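Local coordinates for ferric vibriobactin ABC transporter, periplasmic ferric vibriobactin-binding protein (Vibrio cholerae, PDB 3R5T) that binds the iron(III)-loaded siderophore vibriobactin in the periplasm and probably hands it to the ABC transporter that imports it, at residues P23-T29 against A42-A48; S119-W123 against Q183-Q188; N146-W150 against A275-N280. All blocks are in the same frame, centred on the assembly; numbering follows the deposited sequence.

Interaction 1: P23-T29 against A42-A48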
loop_
_atom_site.group_PDB
_atom_site.type_symbol
_atom_site.label_atom_id
_atom_site.label_comp_id
_atom_site.label_asym_id
_atom_site.label_seq_id
_atom_site.Cartn_x
_atom_site.Cartn_y
_atom_site.Cartn_z
ATOM N N PRO A 23 -16.619 -8.996 14.526
ATOM C CA PRO A 23 -15.370 -8.746 15.245
ATOM C C PRO A 23 -15.355 -7.412 15.990
ATOM O O PRO A 23 -15.711 -6.366 15.437
ATOM C CB PRO A 23 -14.330 -8.729 14.125
ATOM C CG PRO A 23 -14.902 -9.632 13.086
ATOM C CD PRO A 23 -16.388 -9.373 13.120
ATOM N N LYS A 24 -14.930 -7.461 17.249
ATOM C CA LYS A 24 -14.770 -6.249 18.043
ATOM C C LYS A 24 -13.329 -6.069 18.565
ATOM O O LYS A 24 -12.982 -5.018 19.107
ATOM C CB LYS A 24 -15.765 -6.256 19.212
ATOM C CG LYS A 24 -17.232 -6.292 18.758
ATOM C CD LYS A 24 -17.581 -5.028 17.977
ATOM C CE LYS A 24 -18.916 -5.137 17.215
ATOM N NZ LYS A 24 -20.071 -5.436 18.104
ATOM N N ARG A 25 -12.488 -7.086 18.396
ATOM C CA ARG A 25 -11.119 -7.031 18.907
ATOM C C ARG A 25 -10.215 -7.622 17.850
ATOM O O ARG A 25 -9.854 -8.796 17.916
ATOM C CB ARG A 25 -10.970 -7.815 20.226
ATOM C CG ARG A 25 -11.818 -7.289 21.375
ATOM C CD ARG A 25 -11.023 -6.368 22.299
ATOM N NE ARG A 25 -9.777 -6.957 22.807
ATOM C CZ ARG A 25 -8.764 -6.230 23.265
ATOM N NH1 ARG A 25 -8.875 -4.911 23.300
ATOM N NH2 ARG A 25 -7.649 -6.812 23.700
ATOM N N ILE A 26 -9.873 -6.810 16.857
ATOM C CA ILE A 26 -9.150 -7.306 15.690
ATOM C C ILE A 26 -7.638 -7.167 15.886
ATOM O O ILE A 26 -7.162 -6.111 16.279
ATOM C CB ILE A 26 -9.552 -6.531 14.414
ATOM C CG1 ILE A 26 -11.069 -6.594 14.184
ATOM C CG2 ILE A 26 -8.784 -7.051 13.213
ATOM C CD1 ILE A 26 -11.602 -5.517 13.250
ATOM N N LEU A 27 -6.909 -8.239 15.588
ATOM C CA LEU A 27 -5.447 -8.256 15.699
ATOM C C LEU A 27 -4.847 -8.412 14.309
ATOM O O LEU A 27 -5.135 -9.380 13.601
ATOM C CB LEU A 27 -4.983 -9.412 16.608
ATOM C CG LEU A 27 -3.496 -9.414 16.971
ATOM C CD1 LEU A 27 -3.283 -9.941 18.371
ATOM C CD2 LEU A 27 -2.729 -10.209 15.951
ATOM N N SER A 28 -4.016 -7.454 13.911
ATOM C CA SER A 28 -3.393 -7.542 12.602
ATOM C C SER A 28 -1.985 -8.088 12.688
ATOM O O SER A 28 -1.164 -7.588 13.477
ATOM C CB SER A 28 -3.346 -6.175 11.928
ATOM O OG SER A 28 -2.625 -6.283 10.714
ATOM N N THR A 29 -1.711 -9.130 11.905
ATOM C CA THR A 29 -0.356 -9.681 11.843
ATOM C C THR A 29 0.479 -9.109 10.703
ATOM O O THR A 29 1.628 -9.526 10.518
ATOM C CB THR A 29 -0.336 -11.230 11.715
ATOM O OG1 THR A 29 -0.814 -11.629 10.418
ATOM C CG2 THR A 29 -1.209 -11.874 12.794
ATOM N N ALA A 42 -11.994 0.277 11.724
ATOM C CA ALA A 42 -12.209 -1.043 12.303
ATOM C C ALA A 42 -11.532 -1.098 13.675
ATOM O O ALA A 42 -10.523 -0.432 13.908
ATOM C CB ALA A 42 -11.650 -2.129 11.400
ATOM N N PRO A 43 -12.102 -1.884 14.585
ATOM C CA PRO A 43 -11.575 -1.962 15.952
ATOM C C PRO A 43 -10.338 -2.839 16.030
ATOM O O PRO A 43 -10.334 -3.913 16.645
ATOM C CB PRO A 43 -12.736 -2.570 16.734
ATOM C CG PRO A 43 -13.520 -3.351 15.700
ATOM C CD PRO A 43 -13.391 -2.587 14.434
ATOM N N VAL A 44 -9.280 -2.376 15.369
ATOM C CA VAL A 44 -7.992 -3.053 15.432
ATOM C C VAL A 44 -7.308 -2.654 16.732
ATOM O O VAL A 44 -7.132 -1.473 17.036
ATOM C CB VAL A 44 -7.097 -2.802 14.171
ATOM C CG1 VAL A 44 -6.939 -1.308 13.884
ATOM C CG2 VAL A 44 -5.746 -3.512 14.339
ATOM N N ILE A 45 -6.978 -3.653 17.524
ATOM C CA ILE A 45 -6.512 -3.373 18.877
ATOM C C ILE A 45 -5.018 -3.660 19.073
ATOM O O ILE A 45 -4.445 -3.316 20.105
ATOM C CB ILE A 45 -7.430 -4.041 19.955
ATOM C CG1 ILE A 45 -7.615 -5.530 19.670
ATOM C CG2 ILE A 45 -8.788 -3.355 19.978
ATOM C CD1 ILE A 45 -6.411 -6.392 19.988
ATOM N N ALA A 46 -4.388 -4.228 18.047
ATOM C CA ALA A 46 -2.977 -4.576 18.118
ATOM C C ALA A 46 -2.504 -4.882 16.712
ATOM O O ALA A 46 -3.280 -5.357 15.885
ATOM C CB ALA A 46 -2.755 -5.785 19.043
ATOM N N SER A 47 -1.247 -4.572 16.429
ATOM C CA SER A 47 -0.689 -4.825 15.107
ATOM C C SER A 47 0.782 -5.173 15.189
ATOM O O SER A 47 1.543 -4.523 15.911
ATOM C CB SER A 47 -0.861 -3.597 14.206
ATOM O OG SER A 47 -0.189 -3.778 12.973
ATOM N N ALA A 48 1.177 -6.191 14.427
ATOM C CA ALA A 48 2.591 -6.419 14.174
ATOM C C ALA A 48 3.195 -5.244 13.405
ATOM O O ALA A 48 2.482 -4.375 12.884
ATOM C CB ALA A 48 2.808 -7.750 13.427
#
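Residues 23-29 and 42-48 pair as neighbouring parallel strands inside the five-stranded parallel sheet of the N-terminal lobe, where strand 26-28 is central and strand 44-49 lies between it and strand 69-73. Four backbone bonds alternate between the strands. Ile26 N donates to Pro43 O at 2.9 Å, and Ile26 O receives Ile45 N at 2.8 Å. Two residues on, Ser28 N reaches Ala46 O at 3.0 Å while Ser28 O takes Ala48 N at 2.9 Å. Helix 31-39 makes the connection, so this is a beta-alpha-beta unit, and its Leu37 packs against Ser28 and Val44 on the helix side of the sheet. On that same side CD1 of Ile26 meets the Pro43 ring at CD, 3.6 Å away, with Ala42 CB also beside it. Pro43 centres an inverse gamma turn, closed by Val44 N and Ala42 O, and its CB rests on Lys24 O.

At the start of the pairing, the side chains of Arg25 and Ile45 cross at about a right angle. The arginine chain bends at chi2 (-97°) and again at chi3, which brings its guanidinium back over Ile45; CG1 of that residue sits 3.8 Å above the guanidinium plane, over its centre. Arg25 NH2 also donates to Glu85 O, consistent with the chain being held in this folded shape. At the far end Ser28 OG and Ser47 OG each hydrogen-bond to Thr34 OG1, tying both strands to the intervening helix, and Ser47 OG also donates to Ala48 O at 2.7 Å, on a lone pair.

Interaction 2: S119-W123 against Q183-Q188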
loop_
_atom_site.group_PDB
_atom_site.type_symbol
_atom_site.label_atom_id
_atom_site.label_comp_id
_atom_site.label_asym_id
_atom_site.label_seq_id
_atom_site.Cartn_x
_atom_site.Cartn_y
_atom_site.Cartn_z
ATOM N N SER A 119 -1.328 -7.190 -2.464
ATOM C CA SER A 119 -0.353 -6.881 -3.509
ATOM C C SER A 119 -0.944 -6.612 -4.893
ATOM O O SER A 119 -0.249 -6.108 -5.761
ATOM C CB SER A 119 0.719 -7.988 -3.599
ATOM O OG SER A 119 0.215 -9.186 -4.187
ATOM N N ASP A 120 -2.203 -6.970 -5.105
ATOM C CA ASP A 120 -2.790 -6.818 -6.438
ATOM C C ASP A 120 -4.148 -6.154 -6.403
ATOM O O ASP A 120 -4.962 -6.321 -7.321
ATOM C CB ASP A 120 -2.903 -8.166 -7.145
ATOM C CG ASP A 120 -3.804 -9.148 -6.413
ATOM O OD1 ASP A 120 -4.117 -10.186 -7.046
ATOM O OD2 ASP A 120 -4.191 -8.911 -5.239
ATOM N N GLN A 121 -4.402 -5.393 -5.351
ATOM C CA GLN A 121 -5.639 -4.627 -5.346
ATOM C C GLN A 121 -5.403 -3.227 -4.812
ATOM O O GLN A 121 -4.400 -2.935 -4.176
ATOM C CB GLN A 121 -6.785 -5.355 -4.623
ATOM C CG GLN A 121 -6.459 -5.749 -3.209
ATOM C CD GLN A 121 -7.588 -6.529 -2.499
ATOM O OE1 GLN A 121 -8.773 -6.334 -2.771
ATOM N NE2 GLN A 121 -7.209 -7.417 -1.588
ATOM N N THR A 122 -6.306 -2.331 -5.159
ATOM C CA THR A 122 -6.267 -0.975 -4.641
ATOM C C THR A 122 -6.462 -1.006 -3.128
ATOM O O THR A 122 -6.962 -1.992 -2.587
ATOM C CB THR A 122 -7.382 -0.137 -5.239
ATOM O OG1 THR A 122 -8.634 -0.768 -4.965
ATOM C CG2 THR A 122 -7.235 -0.035 -6.744
ATOM N N TRP A 123 -6.129 0.077 -2.441
ATOM C CA TRP A 123 -6.480 0.131 -1.029
ATOM C C TRP A 123 -8.011 0.050 -0.860
ATOM O O TRP A 123 -8.493 -0.538 0.106
ATOM C CB TRP A 123 -5.862 1.342 -0.298
ATOM C CG TRP A 123 -6.501 2.668 -0.568
ATOM C CD1 TRP A 123 -6.041 3.654 -1.408
ATOM C CD2 TRP A 123 -7.688 3.177 0.031
ATOM N NE1 TRP A 123 -6.877 4.739 -1.364
ATOM C CE2 TRP A 123 -7.907 4.470 -0.498
ATOM C CE3 TRP A 123 -8.615 2.655 0.950
ATOM C CZ2 TRP A 123 -8.999 5.256 -0.115
ATOM C CZ3 TRP A 123 -9.699 3.433 1.319
ATOM C CH2 TRP A 123 -9.890 4.715 0.783
ATOM N N GLN A 183 -1.707 -3.602 -11.656
ATOM C CA GLN A 183 -2.676 -3.921 -10.606
ATOM C C GLN A 183 -2.263 -3.416 -9.225
ATOM O O GLN A 183 -3.012 -3.550 -8.252
ATOM C CB GLN A 183 -2.913 -5.433 -10.546
ATOM C CG GLN A 183 -3.458 -6.004 -11.845
ATOM C CD GLN A 183 -3.166 -7.479 -12.007
ATOM O OE1 GLN A 183 -3.056 -7.983 -13.131
ATOM N NE2 GLN A 183 -3.033 -8.183 -10.890
ATOM N N SER A 184 -1.060 -2.853 -9.119
ATOM C CA SER A 184 -0.578 -2.376 -7.816
ATOM C C SER A 184 -1.418 -1.228 -7.280
ATOM O O SER A 184 -1.985 -0.419 -8.049
ATOM C CB SER A 184 0.895 -1.951 -7.904
ATOM O OG SER A 184 1.064 -0.748 -8.643
ATOM N N ALA A 185 -1.494 -1.147 -5.957
ATOM C CA ALA A 185 -2.181 -0.024 -5.333
ATOM C C ALA A 185 -1.569 1.303 -5.782
ATOM O O ALA A 185 -2.290 2.292 -5.971
ATOM C CB ALA A 185 -2.202 -0.155 -3.836
ATOM N N HIS A 186 -0.258 1.313 -5.993
ATOM C CA HIS A 186 0.431 2.523 -6.423
ATOM C C HIS A 186 0.009 2.963 -7.822
ATOM O O HIS A 186 -0.295 4.126 -8.040
ATOM C CB HIS A 186 1.945 2.291 -6.430
ATOM C CG HIS A 186 2.549 2.117 -5.080
ATOM N ND1 HIS A 186 2.487 0.928 -4.387
ATOM C CD2 HIS A 186 3.306 2.954 -4.334
ATOM C CE1 HIS A 186 3.158 1.051 -3.249
ATOM N NE2 HIS A 186 3.653 2.276 -3.187
ATOM N N ALA A 187 0.089 2.052 -8.780
ATOM C CA ALA A 187 -0.276 2.377 -10.155
ATOM C C ALA A 187 -1.726 2.834 -10.231
ATOM O O ALA A 187 -2.022 3.837 -10.874
ATOM C CB ALA A 187 -0.071 1.176 -11.051
ATOM N N GLN A 188 -2.615 2.122 -9.538
ATOM C CA GLN A 188 -4.042 2.436 -9.650
ATOM C C GLN A 188 -4.368 3.782 -9.003
ATOM O O GLN A 188 -5.212 4.524 -9.501
ATOM C CB GLN A 188 -4.897 1.292 -9.094
ATOM C CG GLN A 188 -4.676 -0.029 -9.863
ATOM C CD GLN A 188 -5.771 -1.064 -9.642
ATOM O OE1 GLN A 188 -6.912 -0.874 -10.081
ATOM N NE2 GLN A 188 -5.424 -2.183 -8.982
HETATM O O HOH W 1 -6.580 -4.665 -9.038
HETATM O O HOH W 2 -3.682 -10.424 -9.790
HETATM O O HOH W 3 -4.765 2.090 -4.420
#
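The side-chain nitrogen NE2 of Gln188, which lies 3.6 Å from Thr122 CG2, is held by two acceptors. One is Gln183 O in its own segment, at 2.9 Å; this oxygen lies close to the glutamine amide plane, but the nitrogen stands above the carbonyl plane, 56° out of it. The other is a water 2.7 Å from NE2, which in turn donates to Asp120 O and so carries the bond across to the loop 119-123. With its amide fixed in this way, Gln188 presents its side chain to the methyl of Thr122: CG2 approaches Gln188 CD to 3.4 Å, and the two side chains cross at about a right angle. The threonine methyl stands anti to the carbonyl carbon, which leaves OG1 (chi1 57°) turned to cap the next helix through Ser125 N.

Two helix N-caps lie close together, Thr122 ahead of helix 123-134 and Ser184 ahead of helix 185-192, where Ser184 OG accepts from Ala187 N and also hydrogen-bonds Lys181 O. Ala185 CB packs on Gln121 O at 3.6 Å. A second water links the two helix starts, accepting from Trp123 N and donating to Ala185 O at 2.9 Å. At the outer end Asp120 CB lies beside Gln183 NE2, and a weak water link runs between that nitrogen and Asp120 OD1.

The loop follows the last strand of the N-terminal lobe's sheet, whereas helix 185-192 belongs to the C-terminal lobe, and the side chain of Ser119 lies about 7 Å from the bound siderophore. The segments are thus joined by water bridges and methyl packing instead of direct hydrogen bonds, with the Gln188 amide set in place by Gln183 O and a water.

Interaction 3: N146-W150 against A275-N280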
loop_
_atom_site.group_PDB
_atom_site.type_symbol
_atom_site.label_atom_id
_atom_site.label_comp_id
_atom_site.label_asym_id
_atom_site.label_seq_id
_atom_site.Cartn_x
_atom_site.Cartn_y
_atom_site.Cartn_z
ATOM N N ASN A 146 -16.064 8.876 -0.554
ATOM C CA ASN A 146 -15.567 10.228 -0.315
ATOM C C ASN A 146 -14.214 10.440 -0.981
ATOM O O ASN A 146 -13.940 11.519 -1.520
ATOM C CB ASN A 146 -15.441 10.517 1.179
ATOM C CG ASN A 146 -16.780 10.677 1.866
ATOM O OD1 ASN A 146 -17.806 10.891 1.227
ATOM N ND2 ASN A 146 -16.767 10.577 3.189
ATOM N N PHE A 147 -13.362 9.418 -0.939
ATOM C CA PHE A 147 -12.031 9.540 -1.503
ATOM C C PHE A 147 -12.124 9.665 -3.011
ATOM O O PHE A 147 -11.392 10.442 -3.630
ATOM C CB PHE A 147 -11.188 8.327 -1.122
ATOM C CG PHE A 147 -9.752 8.439 -1.544
ATOM C CD1 PHE A 147 -8.839 9.135 -0.767
ATOM C CD2 PHE A 147 -9.319 7.844 -2.719
ATOM C CE1 PHE A 147 -7.512 9.238 -1.173
ATOM C CE2 PHE A 147 -8.001 7.939 -3.118
ATOM C CZ PHE A 147 -7.107 8.632 -2.347
ATOM N N GLU A 148 -13.057 8.925 -3.602
ATOM C CA GLU A 148 -13.220 8.947 -5.048
ATOM C C GLU A 148 -13.809 10.276 -5.531
ATOM O O GLU A 148 -13.456 10.758 -6.605
ATOM C CB GLU A 148 -14.020 7.729 -5.526
ATOM C CG GLU A 148 -13.125 6.645 -6.161
ATOM C CD GLU A 148 -12.625 5.536 -5.218
ATOM O OE1 GLU A 148 -12.120 5.801 -4.082
ATOM O OE2 GLU A 148 -12.694 4.360 -5.658
ATOM N N GLN A 149 -14.688 10.874 -4.739
ATOM C CA GLN A 149 -15.180 12.219 -5.040
ATOM C C GLN A 149 -14.023 13.209 -5.072
ATOM O O GLN A 149 -13.961 14.103 -5.925
ATOM C CB GLN A 149 -16.211 12.666 -3.999
ATOM C CG GLN A 149 -17.635 12.185 -4.253
ATOM C CD GLN A 149 -18.663 12.995 -3.474
ATOM O OE1 GLN A 149 -18.329 13.640 -2.477
ATOM N NE2 GLN A 149 -19.920 12.964 -3.924
ATOM N N TRP A 150 -13.090 13.045 -4.146
ATOM C CA TRP A 150 -11.921 13.904 -4.087
ATOM C C TRP A 150 -10.991 13.692 -5.275
ATOM O O TRP A 150 -10.529 14.663 -5.875
ATOM C CB TRP A 150 -11.166 13.642 -2.785
ATOM C CG TRP A 150 -9.987 14.552 -2.559
ATOM C CD1 TRP A 150 -9.968 15.911 -2.631
ATOM C CD2 TRP A 150 -8.668 14.149 -2.182
ATOM N NE1 TRP A 150 -8.700 16.384 -2.347
ATOM C CE2 TRP A 150 -7.888 15.319 -2.063
ATOM C CE3 TRP A 150 -8.071 12.913 -1.936
ATOM C CZ2 TRP A 150 -6.536 15.286 -1.706
ATOM C CZ3 TRP A 150 -6.720 12.878 -1.590
ATOM C CH2 TRP A 150 -5.976 14.061 -1.481
ATOM N N ALA A 275 -2.071 7.620 0.682
ATOM C CA ALA A 275 -2.695 8.036 -0.575
ATOM C C ALA A 275 -3.016 9.530 -0.536
ATOM O O ALA A 275 -2.760 10.258 -1.501
ATOM C CB ALA A 275 -3.971 7.212 -0.858
ATOM N N ARG A 276 -3.565 9.992 0.583
ATOM C CA ARG A 276 -3.812 11.426 0.737
ATOM C C ARG A 276 -2.520 12.232 0.613
ATOM O O ARG A 276 -2.492 13.267 -0.057
ATOM C CB ARG A 276 -4.450 11.720 2.087
ATOM C CG ARG A 276 -5.933 11.452 2.146
ATOM C CD ARG A 276 -6.451 11.671 3.555
ATOM N NE ARG A 276 -7.887 11.437 3.601
ATOM C CZ ARG A 276 -8.565 11.136 4.702
ATOM N NH1 ARG A 276 -7.940 11.026 5.869
ATOM N NH2 ARG A 276 -9.875 10.941 4.635
ATOM N N GLU A 277 -1.461 11.778 1.270
ATOM C CA GLU A 277 -0.201 12.504 1.209
ATOM C C GLU A 277 0.283 12.580 -0.240
ATOM O O GLU A 277 0.725 13.631 -0.704
ATOM C CB GLU A 277 0.867 11.829 2.081
ATOM C CG GLU A 277 0.588 11.894 3.576
ATOM C CD GLU A 277 1.781 11.450 4.417
ATOM O OE1 GLU A 277 2.936 11.679 3.997
ATOM O OE2 GLU A 277 1.558 10.899 5.511
ATOM N N ILE A 278 0.227 11.454 -0.940
ATOM C CA ILE A 278 0.656 11.383 -2.336
ATOM C C ILE A 278 -0.142 12.313 -3.253
ATOM O O ILE A 278 0.438 13.053 -4.047
ATOM C CB ILE A 278 0.601 9.942 -2.866
ATOM C CG1 ILE A 278 1.597 9.073 -2.103
ATOM C CG2 ILE A 278 0.878 9.904 -4.361
ATOM C CD1 ILE A 278 1.416 7.554 -2.265
ATOM N N ILE A 279 -1.465 12.282 -3.148
ATOM C CA ILE A 279 -2.301 13.161 -3.942
ATOM C C ILE A 279 -2.030 14.618 -3.593
ATOM O O ILE A 279 -1.954 15.463 -4.491
ATOM C CB ILE A 279 -3.794 12.810 -3.754
ATOM C CG1 ILE A 279 -4.048 11.370 -4.219
ATOM C CG2 ILE A 279 -4.695 13.775 -4.519
ATOM C CD1 ILE A 279 -3.397 11.012 -5.549
ATOM N N ASN A 280 -1.856 14.917 -2.305
ATOM C CA ASN A 280 -1.495 16.279 -1.898
ATOM C C ASN A 280 -0.220 16.725 -2.605
ATOM O O ASN A 280 -0.124 17.869 -3.050
ATOM C CB ASN A 280 -1.313 16.388 -0.382
ATOM C CG ASN A 280 -2.633 16.431 0.379
ATOM O OD1 ASN A 280 -3.714 16.586 -0.200
ATOM N ND2 ASN A 280 -2.544 16.295 1.706
#
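Trp150, Phe147 and Ile279 make most of the contact between helix 137-155 and helix 272-286. The segments run almost parallel, with 8° between their directions, but their axes come no closer than 12.3 Å, so large aromatic side chains have to bridge the gap. Trp150 does so with CG anti to the backbone N (chi1 -176°), which extends the six-membered ring toward the other helix. Its outer atoms slide past Ile279, whose CG2 lies over one ring face, 3.8 Å from the centroid of the six-membered ring in a CH-pi contact. The closest pair is tight: Trp150 CH2 to Ile279 CG2, 3.3 Å. Arg276 O and Asn280 OD1 approach the edge of the same ring, the latter 3.5 Å from Trp150 CZ2, and the amide plane of Asn280 is turned 82° from the indole.

One helical turn earlier, Phe147 also reaches across by the end of its ring. CZ meets Ala275 CB at 3.8 Å, while Arg276 CG lies at the ring edge, near its plane, 4.3 Å from Phe147 CE1. Within helix 137-155 the two aromatics touch, with Phe147 CE1 at the indole edge, in its plane. Leu189 of helix 185-192 packs on Phe147, Ala275 and Ile279, and the ring of Trp123 meets Phe147 edge-to-face, so the pair belongs to a wider hydrophobic core.

Two polar atoms on this seam turn to the C-terminal tail: Trp150 NE1 bonds to Leu294 O, and Asn280 OD1 to Met296 N. Arg276 O is taken by Asn280 N within its own helix. What joins the two helices directly is thus dispersion and ring-edge contact, while Trp150 NE1 and Asn280 OD1 are satisfied by a third piece of chain.

In the fold
Interaction 1 closes early in the chain, within the parallel sheet of the N-terminal lobe; interactions 2 and 3 follow, and their segments alternate. The centres of interactions 2 and 3 are 15 Å apart and the two touch, because Trp123 packs against both Phe147 and Ala275. Interaction 1 stands apart, its centre 23 Å from that of interaction 2 and 25 Å from that of interaction 3. The arrangement fits the two-lobed binding proteins of this family, in which a long helix, here probably 137-155, joins the lobes and the siderophore lies in the cleft. Interaction 1 builds one lobe, while interactions 2 and 3 adjoin through Trp123, where helices 137-155 and 272-286 pack together.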